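Local coordinates for cytochrome C-type biogenesis protein ccmF (Thermus thermophilus, PDB 6ZMQ) that probably attaches heme covalently to apocytochrome c as the membrane-bound heme lyase of cytochrome c maturation, and carries a heme b of its own, at residues Leu75-Leu80 with Thr102-Pro106; His183-His189 with Ala240-Trp244; Pro203-Ala207 with Val295-Phe299; His358-Glu363 with Pro424-Arg430; Lys532-Gly537 with Met547-Gly551. All blocks are in the same frame, centred on the assembly; numbering follows the deposited sequence.

Overall arrangement
Interactions 1 to 3 belong to the transmembrane helix bundle and interaction 4 to a loop and a helix start at one edge; interaction 5 lies in a beta-rich part, on the opposite side of the chain's centre from interaction 3. Interactions 2 and 3 share helix 185-213, with centres 27 Å apart, and interactions 1 and 2 touch where Val-104 CB meets Ala-187 CB at 3.7 Å. Interactions 1 and 3 are buried, the others partly so. Chemistry follows place: the helix contacts rest on leucine, proline, methionine and aromatic packing, whereas interaction 4 is dense in backbone and charged hydrogen bonds. Interaction 5, centred 40 Å from the chain's centre, wedges a phenylalanine against a strand end.

Interaction 1 of 5, residues Leu75-Leu80 with Thr102-Pro106; sequences LEWALL and TLVTP
Residues 75-80 are alpha helix, the last turns of helix 61-81; 102-106 run from the short helix 99-104 into a less regular turn, with Val-104 at -111/3. Two CA pairs set the register, each 6.2 Å apart: Leu-75 with Pro-106 and Leu-79 with Thr-102. Leu-79 (chi1 near -91°, between wells, chi2 t) points toward the other segment and is most covered. Its CB lies 3.9 Å from Thr-102 O, CD2 3.7 Å from Thr-105 CG2 and CD1 3.7 Å from Pro-106 CG. This is mainly apolar packing between a predicted transmembrane helix and the short helix leading into the next, 110-129. Pro-106 presents its ring, C-gamma exo, also to Leu-75, whose CG is 4.4 Å from Pro-106 CB. Glu-76 starts sideways with chi1 m and swings its carboxylate across: Glu-76 OE1 reaches 3.4 Å from Pro-106 CG and 2.9 Å from Leu-103 O, two acceptors close together. Thr-102 OG1 bonds the carbonyls of Pro-98 and Leu-99, at the start of its own helix.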
# COMPACT_ATOMS: atom_id res chain seq x y z
N LEU A 75 19.55 8.34 15.19
CA LEU A 75 18.24 8.35 15.84
C LEU A 75 17.98 7.07 16.63
O LEU A 75 17.41 7.11 17.73
CB LEU A 75 17.14 8.59 14.81
CG LEU A 75 15.83 9.22 15.31
CD1 LEU A 75 16.09 10.35 16.33
CD2 LEU A 75 15.03 9.74 14.14
N GLU A 76 18.41 5.92 16.09
CA GLU A 76 18.28 4.65 16.82
C GLU A 76 19.19 4.60 18.05
O GLU A 76 18.80 4.04 19.08
CB GLU A 76 18.60 3.46 15.91
CG GLU A 76 17.58 3.20 14.82
CD GLU A 76 16.96 1.82 14.93
OE1 GLU A 76 15.73 1.70 14.73
OE2 GLU A 76 17.69 0.85 15.22
N TRP A 77 20.42 5.09 17.90
CA TRP A 77 21.36 5.33 18.99
C TRP A 77 20.73 6.15 20.11
O TRP A 77 20.79 5.75 21.28
CB TRP A 77 22.58 6.05 18.39
CG TRP A 77 23.84 6.29 19.21
CD1 TRP A 77 23.94 6.58 20.55
CD2 TRP A 77 25.18 6.29 18.71
NE1 TRP A 77 25.25 6.76 20.91
CE2 TRP A 77 26.04 6.58 19.80
CE3 TRP A 77 25.74 6.07 17.45
CZ2 TRP A 77 27.42 6.65 19.66
CZ3 TRP A 77 27.12 6.14 17.31
CH2 TRP A 77 27.94 6.43 18.41
N ALA A 78 20.12 7.28 19.77
CA ALA A 78 19.50 8.16 20.77
C ALA A 78 18.29 7.51 21.42
O ALA A 78 18.05 7.68 22.62
CB ALA A 78 19.11 9.49 20.12
N LEU A 79 17.52 6.76 20.64
CA LEU A 79 16.36 6.06 21.19
C LEU A 79 16.76 4.88 22.07
O LEU A 79 15.99 4.48 22.95
CB LEU A 79 15.46 5.61 20.04
CG LEU A 79 14.47 6.74 19.82
CD1 LEU A 79 13.90 6.73 18.45
CD2 LEU A 79 13.39 6.54 20.81
N LEU A 80 17.95 4.32 21.86
CA LEU A 80 18.42 3.23 22.70
C LEU A 80 19.11 3.71 23.97
O LEU A 80 18.92 3.11 25.03
CB LEU A 80 19.36 2.32 21.90
CG LEU A 80 18.81 0.99 21.39
CD1 LEU A 80 17.63 1.20 20.47
CD2 LEU A 80 19.92 0.26 20.66
N THR A 102 11.11 0.55 20.62
CA THR A 102 12.22 1.50 20.52
C THR A 102 12.93 1.43 19.17
O THR A 102 13.58 2.40 18.79
CB THR A 102 13.25 1.27 21.63
OG1 THR A 102 13.55 -0.12 21.74
CG2 THR A 102 12.74 1.79 22.96
N LEU A 103 12.82 0.31 18.46
CA LEU A 103 13.42 0.23 17.13
C LEU A 103 12.46 0.67 16.03
O LEU A 103 12.90 0.90 14.90
CB LEU A 103 13.94 -1.18 16.82
CG LEU A 103 15.01 -1.78 17.76
CD1 LEU A 103 14.73 -3.25 18.09
CD2 LEU A 103 16.43 -1.57 17.23
N VAL A 104 11.16 0.80 16.32
CA VAL A 104 10.19 1.29 15.36
C VAL A 104 9.66 2.67 15.74
O VAL A 104 8.80 3.22 15.04
CB VAL A 104 9.04 0.29 15.16
CG1 VAL A 104 9.59 -1.10 14.85
CG2 VAL A 104 8.11 0.26 16.36
N THR A 105 10.16 3.25 16.82
CA THR A 105 10.08 4.69 17.09
C THR A 105 10.87 5.59 16.11
O THR A 105 10.37 6.68 15.82
CB THR A 105 10.51 4.96 18.54
OG1 THR A 105 9.75 4.11 19.40
CG2 THR A 105 10.16 6.37 19.00
N PRO A 106 12.03 5.21 15.51
CA PRO A 106 12.64 6.10 14.50
C PRO A 106 11.85 6.33 13.20
O PRO A 106 12.39 6.98 12.31
CB PRO A 106 13.96 5.40 14.17
CG PRO A 106 14.32 4.77 15.37
CD PRO A 106 13.05 4.20 15.88

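Interaction 2 of 5, residues His183-His189 with Ala240-Trp244; sequences HWMMAVH and AGMWW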
# COMPACT_ATOMS: atom_id res chain seq x y z
N HIS A 183 -0.04 -2.39 18.81
CA HIS A 183 0.09 -3.38 17.75
C HIS A 183 1.29 -3.03 16.88
O HIS A 183 1.69 -1.87 16.77
CB HIS A 183 -1.17 -3.50 16.88
CG HIS A 183 -1.23 -4.75 16.05
ND1 HIS A 183 -1.49 -5.99 16.58
CD2 HIS A 183 -1.07 -4.94 14.72
CE1 HIS A 183 -1.49 -6.90 15.61
NE2 HIS A 183 -1.23 -6.28 14.47
N TRP A 184 1.84 -4.08 16.25
CA TRP A 184 3.07 -4.03 15.47
C TRP A 184 2.86 -3.54 14.04
O TRP A 184 3.84 -3.11 13.42
CB TRP A 184 3.74 -5.41 15.48
CG TRP A 184 2.81 -6.65 15.56
CD1 TRP A 184 2.18 -7.16 16.67
CD2 TRP A 184 2.45 -7.52 14.47
NE1 TRP A 184 1.45 -8.27 16.33
CE2 TRP A 184 1.60 -8.52 14.99
CE3 TRP A 184 2.77 -7.54 13.11
CZ2 TRP A 184 1.06 -9.53 14.19
CZ3 TRP A 184 2.23 -8.55 12.32
CH2 TRP A 184 1.39 -9.52 12.87
N MET A 185 1.64 -3.61 13.50
CA MET A 185 1.41 -3.19 12.12
C MET A 185 1.51 -1.67 11.97
O MET A 185 1.89 -1.18 10.91
CB MET A 185 0.08 -3.73 11.59
CG MET A 185 -0.11 -3.63 10.06
SD MET A 185 -0.94 -5.06 9.35
CE MET A 185 0.34 -6.29 9.59
N MET A 186 1.29 -0.92 13.06
CA MET A 186 1.59 0.52 13.06
C MET A 186 3.09 0.80 12.92
O MET A 186 3.48 1.93 12.60
CB MET A 186 1.01 1.19 14.32
CG MET A 186 0.65 2.68 14.12
SD MET A 186 0.27 3.69 15.56
CE MET A 186 -1.43 3.18 15.86
N ALA A 187 3.93 -0.20 13.15
CA ALA A 187 5.30 -0.22 12.67
C ALA A 187 5.42 -0.59 11.19
O ALA A 187 6.12 0.11 10.45
CB ALA A 187 6.10 -1.23 13.50
N VAL A 188 4.75 -1.65 10.74
CA VAL A 188 5.11 -2.24 9.45
C VAL A 188 4.21 -1.80 8.29
O VAL A 188 4.64 -1.90 7.13
CB VAL A 188 5.20 -3.78 9.53
CG1 VAL A 188 6.02 -4.20 10.76
CG2 VAL A 188 3.83 -4.43 9.54
N HIS A 189 3.01 -1.31 8.56
CA HIS A 189 2.23 -0.63 7.51
C HIS A 189 2.85 0.67 6.99
O HIS A 189 2.63 0.97 5.80
CB HIS A 189 0.79 -0.44 8.02
CG HIS A 189 -0.14 0.21 7.05
ND1 HIS A 189 -0.23 1.58 6.89
CD2 HIS A 189 -1.06 -0.32 6.22
CE1 HIS A 189 -1.16 1.85 5.99
NE2 HIS A 189 -1.68 0.71 5.57
N ALA A 240 -2.84 -5.19 4.12
CA ALA A 240 -2.47 -5.17 5.53
C ALA A 240 -3.21 -4.08 6.30
O ALA A 240 -3.62 -4.29 7.45
CB ALA A 240 -0.95 -4.98 5.65
N GLY A 241 -3.40 -2.91 5.68
CA GLY A 241 -4.22 -1.86 6.28
C GLY A 241 -5.67 -2.24 6.43
O GLY A 241 -6.31 -1.90 7.44
N MET A 242 -6.21 -2.98 5.44
CA MET A 242 -7.54 -3.57 5.55
C MET A 242 -7.68 -4.52 6.74
O MET A 242 -8.63 -4.40 7.53
CB MET A 242 -7.87 -4.34 4.26
CG MET A 242 -8.66 -3.61 3.20
SD MET A 242 -8.62 -4.63 1.72
CE MET A 242 -10.33 -4.60 1.22
N TRP A 243 -6.72 -5.46 6.87
CA TRP A 243 -6.75 -6.45 7.96
C TRP A 243 -6.62 -5.78 9.32
O TRP A 243 -7.29 -6.17 10.28
CB TRP A 243 -5.62 -7.47 7.78
CG TRP A 243 -5.41 -8.35 9.02
CD1 TRP A 243 -6.08 -9.49 9.32
CD2 TRP A 243 -4.49 -8.13 10.10
NE1 TRP A 243 -5.65 -10.00 10.52
CE2 TRP A 243 -4.67 -9.18 11.02
CE3 TRP A 243 -3.55 -7.14 10.39
CZ2 TRP A 243 -3.93 -9.28 12.20
CZ3 TRP A 243 -2.81 -7.24 11.57
CH2 TRP A 243 -3.01 -8.30 12.46
N TRP A 244 -5.77 -4.76 9.40
CA TRP A 244 -5.51 -4.09 10.66
C TRP A 244 -6.70 -3.24 11.08
O TRP A 244 -7.07 -3.23 12.27
CB TRP A 244 -4.22 -3.29 10.51
CG TRP A 244 -3.84 -2.37 11.61
CD1 TRP A 244 -4.11 -2.50 12.94
CD2 TRP A 244 -3.09 -1.18 11.47
NE1 TRP A 244 -3.59 -1.44 13.63
CE2 TRP A 244 -2.95 -0.62 12.75
CE3 TRP A 244 -2.51 -0.52 10.38
CZ2 TRP A 244 -2.27 0.57 12.97
CZ3 TRP A 244 -1.82 0.64 10.60
CH2 TRP A 244 -1.73 1.19 11.88
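An aromatic cluster of His-183, His-189, Trp-243 and Trp-244 joins the chain entering helix 185-213, and its first turn, to the late turns of helix 224-247. The helices are antiparallel (162°, axes 10.7 Å apart), with Met-185 nearest Trp-244 (CA atoms 7.1 Å) and His-189 nearest Gly-241 (6.7 Å). Trp-244 is most covered: its edge turns to the His-189 face in an offset edge-to-face pair, centroids 5.6 Å apart, and Met-185 CB sits over its five-membered ring, 4.3 Å from the centroid. His-183 meets Trp-243 obliquely, His-183 NE2 3.4 Å from Trp-243 CH2. Helix 224-247 leads into the loop bearing the WWD signature of heme-handling proteins, and Met-242, facing away, touches Trp-255 of that loop. Met-185 SD makes Met-aromatic contacts with both indoles, 3.5 Å from Trp-243 CE3 at the ring edge and, obliquely, 5.3 Å from the centroid of the Trp-244 five-membered ring. Gly-241 gives the His-189 ring room (His-189 CD2 to Gly-241 CA 3.5 Å) where a CB would clash. Met-186 CG packs 3.6 Å from Trp-244 CH2.

Interaction 3 of 5, residues Pro203-Ala207 with Val295-Phe299; sequences PYAYA and VTLAF
Both segments are alpha-helical, 203-207 within helix 185-213 and 295-299 within helix 288-307. Their N-to-C directions differ by 141° (signed crossing angle -141°) and their axes approach to 9.5 Å, so the pair is roughly antiparallel but splayed. Helix 185-213 is kinked at Pro-203, whose nitrogen has no bond to the preceding turn; within the segment Ala-207 N bonds Pro-203 O at 2.8 Å. Closest are the CA atoms of Tyr-204 and Val-295, 5.7 Å apart. Val-295, chi1 p, sets its CG2 3.8 Å from Pro-203 CB and 3.6 Å from Tyr-204 N, and its CG1 3.6 Å from Ala-207 CB. Tyr-204 and Phe-299 both adopt chi1 t, bringing their rings into an offset stack with centroids 4.2 Å apart and planes at 16°; Tyr-204 CG lies 3.5 Å from Phe-299 CD2. The Tyr-204 ring edge runs along Thr-296, with CE1 3.9 Å from Thr-296 CG2. Helix 325-345 takes the phenol, Tyr-204 OH bonding Ala-336 O, while Thr-296 OG1 bonds Phe-292 O. Across this buried interface between two predicted transmembrane helices, cohesion comes from dispersion and ring overlap, the hydroxyl of Tyr-204 being spent on a third helix and that of Thr-296 on its own.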
# COMPACT_ATOMS: atom_id res chain seq x y z
N PRO A 203 11.53 3.46 -11.84
CA PRO A 203 10.91 3.60 -13.18
C PRO A 203 10.58 5.02 -13.61
O PRO A 203 10.88 5.36 -14.77
CB PRO A 203 9.62 2.76 -13.05
CG PRO A 203 9.56 2.37 -11.59
CD PRO A 203 10.99 2.24 -11.25
N TYR A 204 10.02 5.84 -12.70
CA TYR A 204 9.66 7.23 -13.00
C TYR A 204 10.87 8.02 -13.47
O TYR A 204 10.79 8.74 -14.47
CB TYR A 204 9.07 7.92 -11.76
CG TYR A 204 8.99 9.45 -11.87
CD1 TYR A 204 7.96 10.05 -12.58
CD2 TYR A 204 9.92 10.28 -11.23
CE1 TYR A 204 7.86 11.43 -12.69
CE2 TYR A 204 9.84 11.67 -11.34
CZ TYR A 204 8.81 12.23 -12.07
OH TYR A 204 8.69 13.60 -12.18
N ALA A 205 12.00 7.83 -12.77
CA ALA A 205 13.29 8.39 -13.13
C ALA A 205 13.67 8.02 -14.55
O ALA A 205 13.89 8.92 -15.39
CB ALA A 205 14.35 7.89 -12.15
N TYR A 206 13.58 6.72 -14.87
CA TYR A 206 13.86 6.20 -16.20
C TYR A 206 12.93 6.82 -17.24
O TYR A 206 13.39 7.26 -18.30
CB TYR A 206 13.73 4.68 -16.21
CG TYR A 206 15.01 3.90 -15.93
CD1 TYR A 206 15.46 3.70 -14.63
CD2 TYR A 206 15.74 3.33 -16.96
CE1 TYR A 206 16.60 2.97 -14.36
CE2 TYR A 206 16.88 2.59 -16.71
CZ TYR A 206 17.31 2.42 -15.41
OH TYR A 206 18.45 1.70 -15.15
N ALA A 207 11.65 7.01 -16.85
CA ALA A 207 10.67 7.59 -17.76
C ALA A 207 10.98 9.05 -18.05
O ALA A 207 10.99 9.45 -19.22
CB ALA A 207 9.28 7.48 -17.16
N VAL A 295 3.19 5.95 -15.09
CA VAL A 295 4.27 5.93 -14.10
C VAL A 295 4.44 7.30 -13.45
O VAL A 295 4.72 7.39 -12.25
CB VAL A 295 5.59 5.39 -14.70
CG1 VAL A 295 6.15 6.29 -15.76
CG2 VAL A 295 6.63 5.10 -13.60
N THR A 296 4.17 8.40 -14.20
CA THR A 296 4.22 9.72 -13.57
C THR A 296 3.09 9.91 -12.56
O THR A 296 3.34 10.31 -11.41
CB THR A 296 4.18 10.82 -14.65
OG1 THR A 296 5.24 10.62 -15.59
CG2 THR A 296 4.29 12.19 -14.01
N LEU A 297 1.87 9.53 -12.95
CA LEU A 297 0.70 9.69 -12.10
C LEU A 297 0.76 8.77 -10.88
O LEU A 297 0.48 9.20 -9.76
CB LEU A 297 -0.57 9.44 -12.91
CG LEU A 297 -0.96 10.57 -13.86
CD1 LEU A 297 -2.07 10.13 -14.81
CD2 LEU A 297 -1.35 11.83 -13.13
N ALA A 298 1.14 7.50 -11.10
CA ALA A 298 1.31 6.53 -10.02
C ALA A 298 2.40 6.93 -9.04
O ALA A 298 2.23 6.77 -7.83
CB ALA A 298 1.62 5.15 -10.61
N PHE A 299 3.51 7.48 -9.54
CA PHE A 299 4.62 7.86 -8.67
C PHE A 299 4.26 9.06 -7.79
O PHE A 299 4.53 9.05 -6.58
CB PHE A 299 5.85 8.17 -9.52
CG PHE A 299 6.92 8.90 -8.78
CD1 PHE A 299 7.68 8.24 -7.83
CD2 PHE A 299 7.18 10.26 -9.02
CE1 PHE A 299 8.66 8.90 -7.13
CE2 PHE A 299 8.16 10.92 -8.30
CZ PHE A 299 8.90 10.23 -7.36

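Interaction 4 of 5, residues His358-Glu363 with Pro424-Arg430; sequences HPLSRE and PLLPWRR
Residues 358-361 form a type I turn entering helix 362-384, Ser-361 at the N-cap position without a side-chain capping bond; 424-430 is irregular loop. The register pairs CA atoms of Arg-362 with Leu-426 (5.0 Å) and His-358 with Arg-429 (4.6 Å). Pro-424 O accepts NH2 of Arg-362, extended with chi1 and chi2 t, at 3.1 Å. Leu-426 CD1 lies 3.3 Å from Ser-361 O; Pro-427 O accepts Arg-362 N at 3.2 Å. Trp-428 turns one ring face to Arg-362: Arg-362 CD is 3.6 Å from the six-membered-ring centroid (CH-pi), Arg-362 CZ 4.4 Å from the five-membered one (cation-pi). Arg-429, left-handed (phi/psi 39/63), gives its N to Glu-363 OE1 at 2.6 Å; Glu-363 also salt-bridges Arg-284 of helix 266-284. Arg-430 N makes a very short 2.5 Å bond to Ser-361 OG, and its NH2 a weak one to Leu-360 O at 2.7 Å. The arrangement binds an interhelical loop to a helix start beside the heme b site, where Pro-424 touches the heme near its axial ligand His-510.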
# COMPACT_ATOMS: atom_id res chain seq x y z
N HIS A 358 -6.11 -4.36 -34.08
CA HIS A 358 -6.01 -3.84 -32.71
C HIS A 358 -7.22 -3.83 -31.70
O HIS A 358 -6.95 -4.00 -30.52
CB HIS A 358 -5.45 -2.40 -32.79
CG HIS A 358 -6.49 -1.34 -32.97
ND1 HIS A 358 -7.32 -1.28 -34.07
CD2 HIS A 358 -6.84 -0.29 -32.19
CE1 HIS A 358 -8.14 -0.25 -33.96
NE2 HIS A 358 -7.87 0.37 -32.83
N PRO A 359 -8.50 -3.63 -32.10
CA PRO A 359 -9.46 -3.11 -31.10
C PRO A 359 -9.95 -4.13 -30.08
O PRO A 359 -10.23 -3.74 -28.93
CB PRO A 359 -10.61 -2.58 -31.96
CG PRO A 359 -10.63 -3.46 -33.13
CD PRO A 359 -9.23 -3.96 -33.36
N LEU A 360 -10.07 -5.41 -30.43
CA LEU A 360 -10.75 -6.38 -29.58
C LEU A 360 -9.75 -7.40 -29.06
O LEU A 360 -10.11 -8.55 -28.78
CB LEU A 360 -11.88 -7.06 -30.33
CG LEU A 360 -13.03 -7.63 -29.50
CD1 LEU A 360 -14.09 -6.55 -29.30
CD2 LEU A 360 -13.64 -8.87 -30.14
N SER A 361 -8.50 -6.99 -28.92
CA SER A 361 -7.39 -7.89 -28.71
C SER A 361 -7.07 -8.01 -27.22
O SER A 361 -7.79 -7.47 -26.38
CB SER A 361 -6.20 -7.38 -29.52
OG SER A 361 -6.57 -7.27 -30.88
N ARG A 362 -5.98 -8.71 -26.89
CA ARG A 362 -5.51 -8.73 -25.51
C ARG A 362 -4.95 -7.36 -25.12
O ARG A 362 -5.09 -6.93 -23.97
CB ARG A 362 -4.48 -9.85 -25.33
CG ARG A 362 -3.90 -9.99 -23.92
CD ARG A 362 -2.73 -10.97 -23.80
NE ARG A 362 -3.09 -12.37 -24.01
CZ ARG A 362 -2.20 -13.32 -24.26
NH1 ARG A 362 -0.90 -13.03 -24.30
NH2 ARG A 362 -2.60 -14.57 -24.44
N GLU A 363 -4.36 -6.64 -26.09
CA GLU A 363 -3.95 -5.25 -25.87
C GLU A 363 -5.14 -4.33 -25.61
O GLU A 363 -5.07 -3.44 -24.76
CB GLU A 363 -3.18 -4.73 -27.08
CG GLU A 363 -1.88 -5.42 -27.36
CD GLU A 363 -1.95 -6.22 -28.66
OE1 GLU A 363 -2.82 -7.11 -28.74
OE2 GLU A 363 -1.12 -5.98 -29.56
N PRO A 424 -6.63 -12.27 -21.09
CA PRO A 424 -5.58 -13.23 -21.47
C PRO A 424 -6.01 -14.42 -22.34
O PRO A 424 -5.15 -15.14 -22.84
CB PRO A 424 -5.06 -13.72 -20.10
CG PRO A 424 -6.07 -13.16 -19.09
CD PRO A 424 -6.44 -11.87 -19.69
N LEU A 425 -7.31 -14.62 -22.54
CA LEU A 425 -7.82 -15.63 -23.45
C LEU A 425 -8.02 -15.10 -24.86
O LEU A 425 -8.57 -15.80 -25.71
CB LEU A 425 -9.15 -16.20 -22.94
CG LEU A 425 -9.11 -17.30 -21.89
CD1 LEU A 425 -10.49 -17.91 -21.74
CD2 LEU A 425 -8.12 -18.39 -22.32
N LEU A 426 -7.57 -13.87 -25.13
CA LEU A 426 -7.56 -13.24 -26.42
C LEU A 426 -6.15 -13.25 -27.01
O LEU A 426 -5.17 -13.12 -26.27
CB LEU A 426 -8.05 -11.78 -26.33
CG LEU A 426 -9.51 -11.54 -25.93
CD1 LEU A 426 -9.79 -10.06 -25.76
CD2 LEU A 426 -10.44 -12.13 -26.97
N PRO A 427 -6.02 -13.42 -28.32
CA PRO A 427 -4.71 -13.31 -28.95
C PRO A 427 -4.29 -11.86 -29.14
O PRO A 427 -5.10 -10.94 -29.07
CB PRO A 427 -4.92 -14.02 -30.30
CG PRO A 427 -6.34 -13.71 -30.61
CD PRO A 427 -7.06 -13.84 -29.28
N TRP A 428 -2.99 -11.68 -29.37
CA TRP A 428 -2.43 -10.35 -29.56
C TRP A 428 -2.81 -9.79 -30.93
O TRP A 428 -2.80 -10.51 -31.94
CB TRP A 428 -0.90 -10.41 -29.47
CG TRP A 428 -0.26 -10.74 -28.13
CD1 TRP A 428 0.50 -11.84 -27.84
CD2 TRP A 428 -0.24 -9.93 -26.94
NE1 TRP A 428 0.96 -11.78 -26.54
CE2 TRP A 428 0.51 -10.62 -25.97
CE3 TRP A 428 -0.81 -8.71 -26.60
CZ2 TRP A 428 0.72 -10.12 -24.68
CZ3 TRP A 428 -0.61 -8.21 -25.31
CH2 TRP A 428 0.15 -8.91 -24.38
N ARG A 429 -3.13 -8.48 -30.94
CA ARG A 429 -3.51 -7.60 -32.08
C ARG A 429 -4.40 -8.27 -33.13
O ARG A 429 -4.04 -8.43 -34.30
CB ARG A 429 -2.30 -6.95 -32.76
CG ARG A 429 -2.73 -5.56 -33.30
CD ARG A 429 -1.69 -4.44 -33.34
NE ARG A 429 -2.23 -3.33 -34.12
CZ ARG A 429 -1.54 -2.28 -34.57
NH1 ARG A 429 -0.25 -2.18 -34.32
NH2 ARG A 429 -2.15 -1.34 -35.27
N ARG A 430 -5.60 -8.66 -32.69
CA ARG A 430 -6.59 -9.25 -33.58
C ARG A 430 -7.55 -8.18 -34.10
O ARG A 430 -7.86 -7.21 -33.40
CB ARG A 430 -7.36 -10.32 -32.81
CG ARG A 430 -8.33 -11.19 -33.60
CD ARG A 430 -9.04 -12.19 -32.71
NE ARG A 430 -10.16 -11.56 -32.00
CZ ARG A 430 -10.12 -11.05 -30.77
NH1 ARG A 430 -9.01 -11.11 -30.04
NH2 ARG A 430 -11.20 -10.49 -30.25

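Interaction 5 of 5, residues Lys532-Gly537 with Met547-Gly551; sequences KTLYRG and MTFQG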
# COMPACT_ATOMS: atom_id res chain seq x y z
N LYS A 532 -26.30 -3.95 22.17
CA LYS A 532 -27.10 -4.34 23.32
C LYS A 532 -26.39 -3.88 24.58
O LYS A 532 -25.24 -3.43 24.53
CB LYS A 532 -27.31 -5.87 23.34
CG LYS A 532 -27.10 -6.56 21.99
CD LYS A 532 -27.26 -8.06 22.05
CE LYS A 532 -25.94 -8.72 22.38
NZ LYS A 532 -25.93 -10.18 22.06
N THR A 533 -27.06 -3.99 25.73
CA THR A 533 -26.40 -3.68 26.99
C THR A 533 -26.87 -4.67 28.04
O THR A 533 -28.05 -4.69 28.39
CB THR A 533 -26.71 -2.24 27.45
OG1 THR A 533 -26.40 -1.32 26.40
CG2 THR A 533 -25.84 -1.88 28.64
N LEU A 534 -25.94 -5.43 28.62
CA LEU A 534 -26.32 -6.62 29.36
C LEU A 534 -25.75 -6.53 30.77
O LEU A 534 -24.61 -6.09 30.97
CB LEU A 534 -25.80 -7.90 28.70
CG LEU A 534 -26.33 -8.59 27.44
CD1 LEU A 534 -26.03 -7.79 26.20
CD2 LEU A 534 -25.73 -9.98 27.32
N TYR A 535 -26.54 -6.97 31.74
CA TYR A 535 -26.13 -6.99 33.15
C TYR A 535 -25.76 -8.42 33.49
O TYR A 535 -24.63 -8.70 33.90
CB TYR A 535 -27.19 -6.44 34.14
CG TYR A 535 -28.72 -6.61 33.93
CD1 TYR A 535 -29.50 -5.74 33.15
CD2 TYR A 535 -29.39 -7.61 34.64
CE1 TYR A 535 -30.87 -5.92 33.01
CE2 TYR A 535 -30.76 -7.78 34.52
CZ TYR A 535 -31.49 -6.94 33.71
OH TYR A 535 -32.85 -7.12 33.60
N ARG A 536 -26.71 -9.34 33.36
CA ARG A 536 -26.48 -10.75 33.04
C ARG A 536 -27.42 -11.17 31.91
O ARG A 536 -27.93 -12.29 31.89
CB ARG A 536 -26.62 -11.64 34.27
CG ARG A 536 -25.28 -11.92 34.93
CD ARG A 536 -25.24 -11.64 36.42
NE ARG A 536 -23.86 -11.72 36.90
CZ ARG A 536 -22.97 -10.74 36.79
NH1 ARG A 536 -23.31 -9.59 36.21
NH2 ARG A 536 -21.74 -10.91 37.25
N GLY A 537 -27.62 -10.26 30.97
CA GLY A 537 -28.46 -10.46 29.81
C GLY A 537 -29.55 -9.43 29.65
O GLY A 537 -30.17 -8.93 30.59
N MET A 547 -25.23 -15.77 23.23
CA MET A 547 -24.26 -15.39 24.24
C MET A 547 -24.98 -14.94 25.51
O MET A 547 -26.20 -14.78 25.52
CB MET A 547 -23.36 -14.29 23.69
CG MET A 547 -24.17 -13.19 23.07
SD MET A 547 -23.27 -11.73 22.58
CE MET A 547 -24.07 -11.48 21.01
N THR A 548 -24.23 -14.72 26.59
CA THR A 548 -24.77 -14.15 27.83
C THR A 548 -23.64 -13.50 28.61
O THR A 548 -22.47 -13.86 28.46
CB THR A 548 -25.49 -15.20 28.70
OG1 THR A 548 -25.95 -14.58 29.91
CG2 THR A 548 -24.58 -16.36 29.05
N PHE A 549 -24.00 -12.54 29.46
CA PHE A 549 -23.04 -11.73 30.21
C PHE A 549 -22.63 -12.45 31.49
O PHE A 549 -23.48 -12.99 32.21
CB PHE A 549 -23.64 -10.35 30.50
CG PHE A 549 -22.62 -9.25 30.72
CD1 PHE A 549 -21.84 -9.21 31.85
CD2 PHE A 549 -22.43 -8.27 29.76
CE1 PHE A 549 -20.91 -8.21 32.04
CE2 PHE A 549 -21.50 -7.27 29.94
CZ PHE A 549 -20.74 -7.25 31.09
N GLN A 550 -21.32 -12.45 31.78
CA GLN A 550 -20.78 -13.13 32.95
C GLN A 550 -19.82 -12.28 33.78
O GLN A 550 -19.10 -12.82 34.62
CB GLN A 550 -20.06 -14.42 32.56
CG GLN A 550 -20.99 -15.54 32.20
CD GLN A 550 -20.26 -16.72 31.63
OE1 GLN A 550 -19.14 -16.60 31.11
NE2 GLN A 550 -20.85 -17.89 31.78
N GLY A 551 -19.75 -10.98 33.55
CA GLY A 551 -18.97 -10.08 34.37
C GLY A 551 -17.93 -9.33 33.57
O GLY A 551 -17.81 -9.47 32.35
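Phe-549 lays its ring against the backbone at the end of strand 528-534: the Leu-534 carbonyl stands over one face, Leu-534 O lying 3.3 Å from Phe-549 CD2, with Leu-534 CB 3.6 Å from the same CD2. Tyr-535 O approaches Phe-549 CD1 at 3.5 Å. Past the strand the chain bends, leaving Arg-536 CA 4.6 Å from Phe-549 CA, the closest such pair, and Arg-536 CG 3.4 Å from Phe-549 O. The Arg-536 guanidinium lays one face over Gln-550 C, while NH1 turns back in a weak 2.8 Å bond to Tyr-535 O. Gly-537 and Gly-551 both take positive phi angles (124° and 122°) that a CB would not tolerate. Phe-549 also rests on Ala-617 and Leu-619 of strand 617-625, to which Lys-532 and Leu-534 are hydrogen-bonded. The segment leaving the hairpin of strands 541-542 and 545-546 thus packs on the end of strand 528-534, an outer strand of an antiparallel sheet, in the beta domain that CcmF proteins are expected to hold in the periplasm.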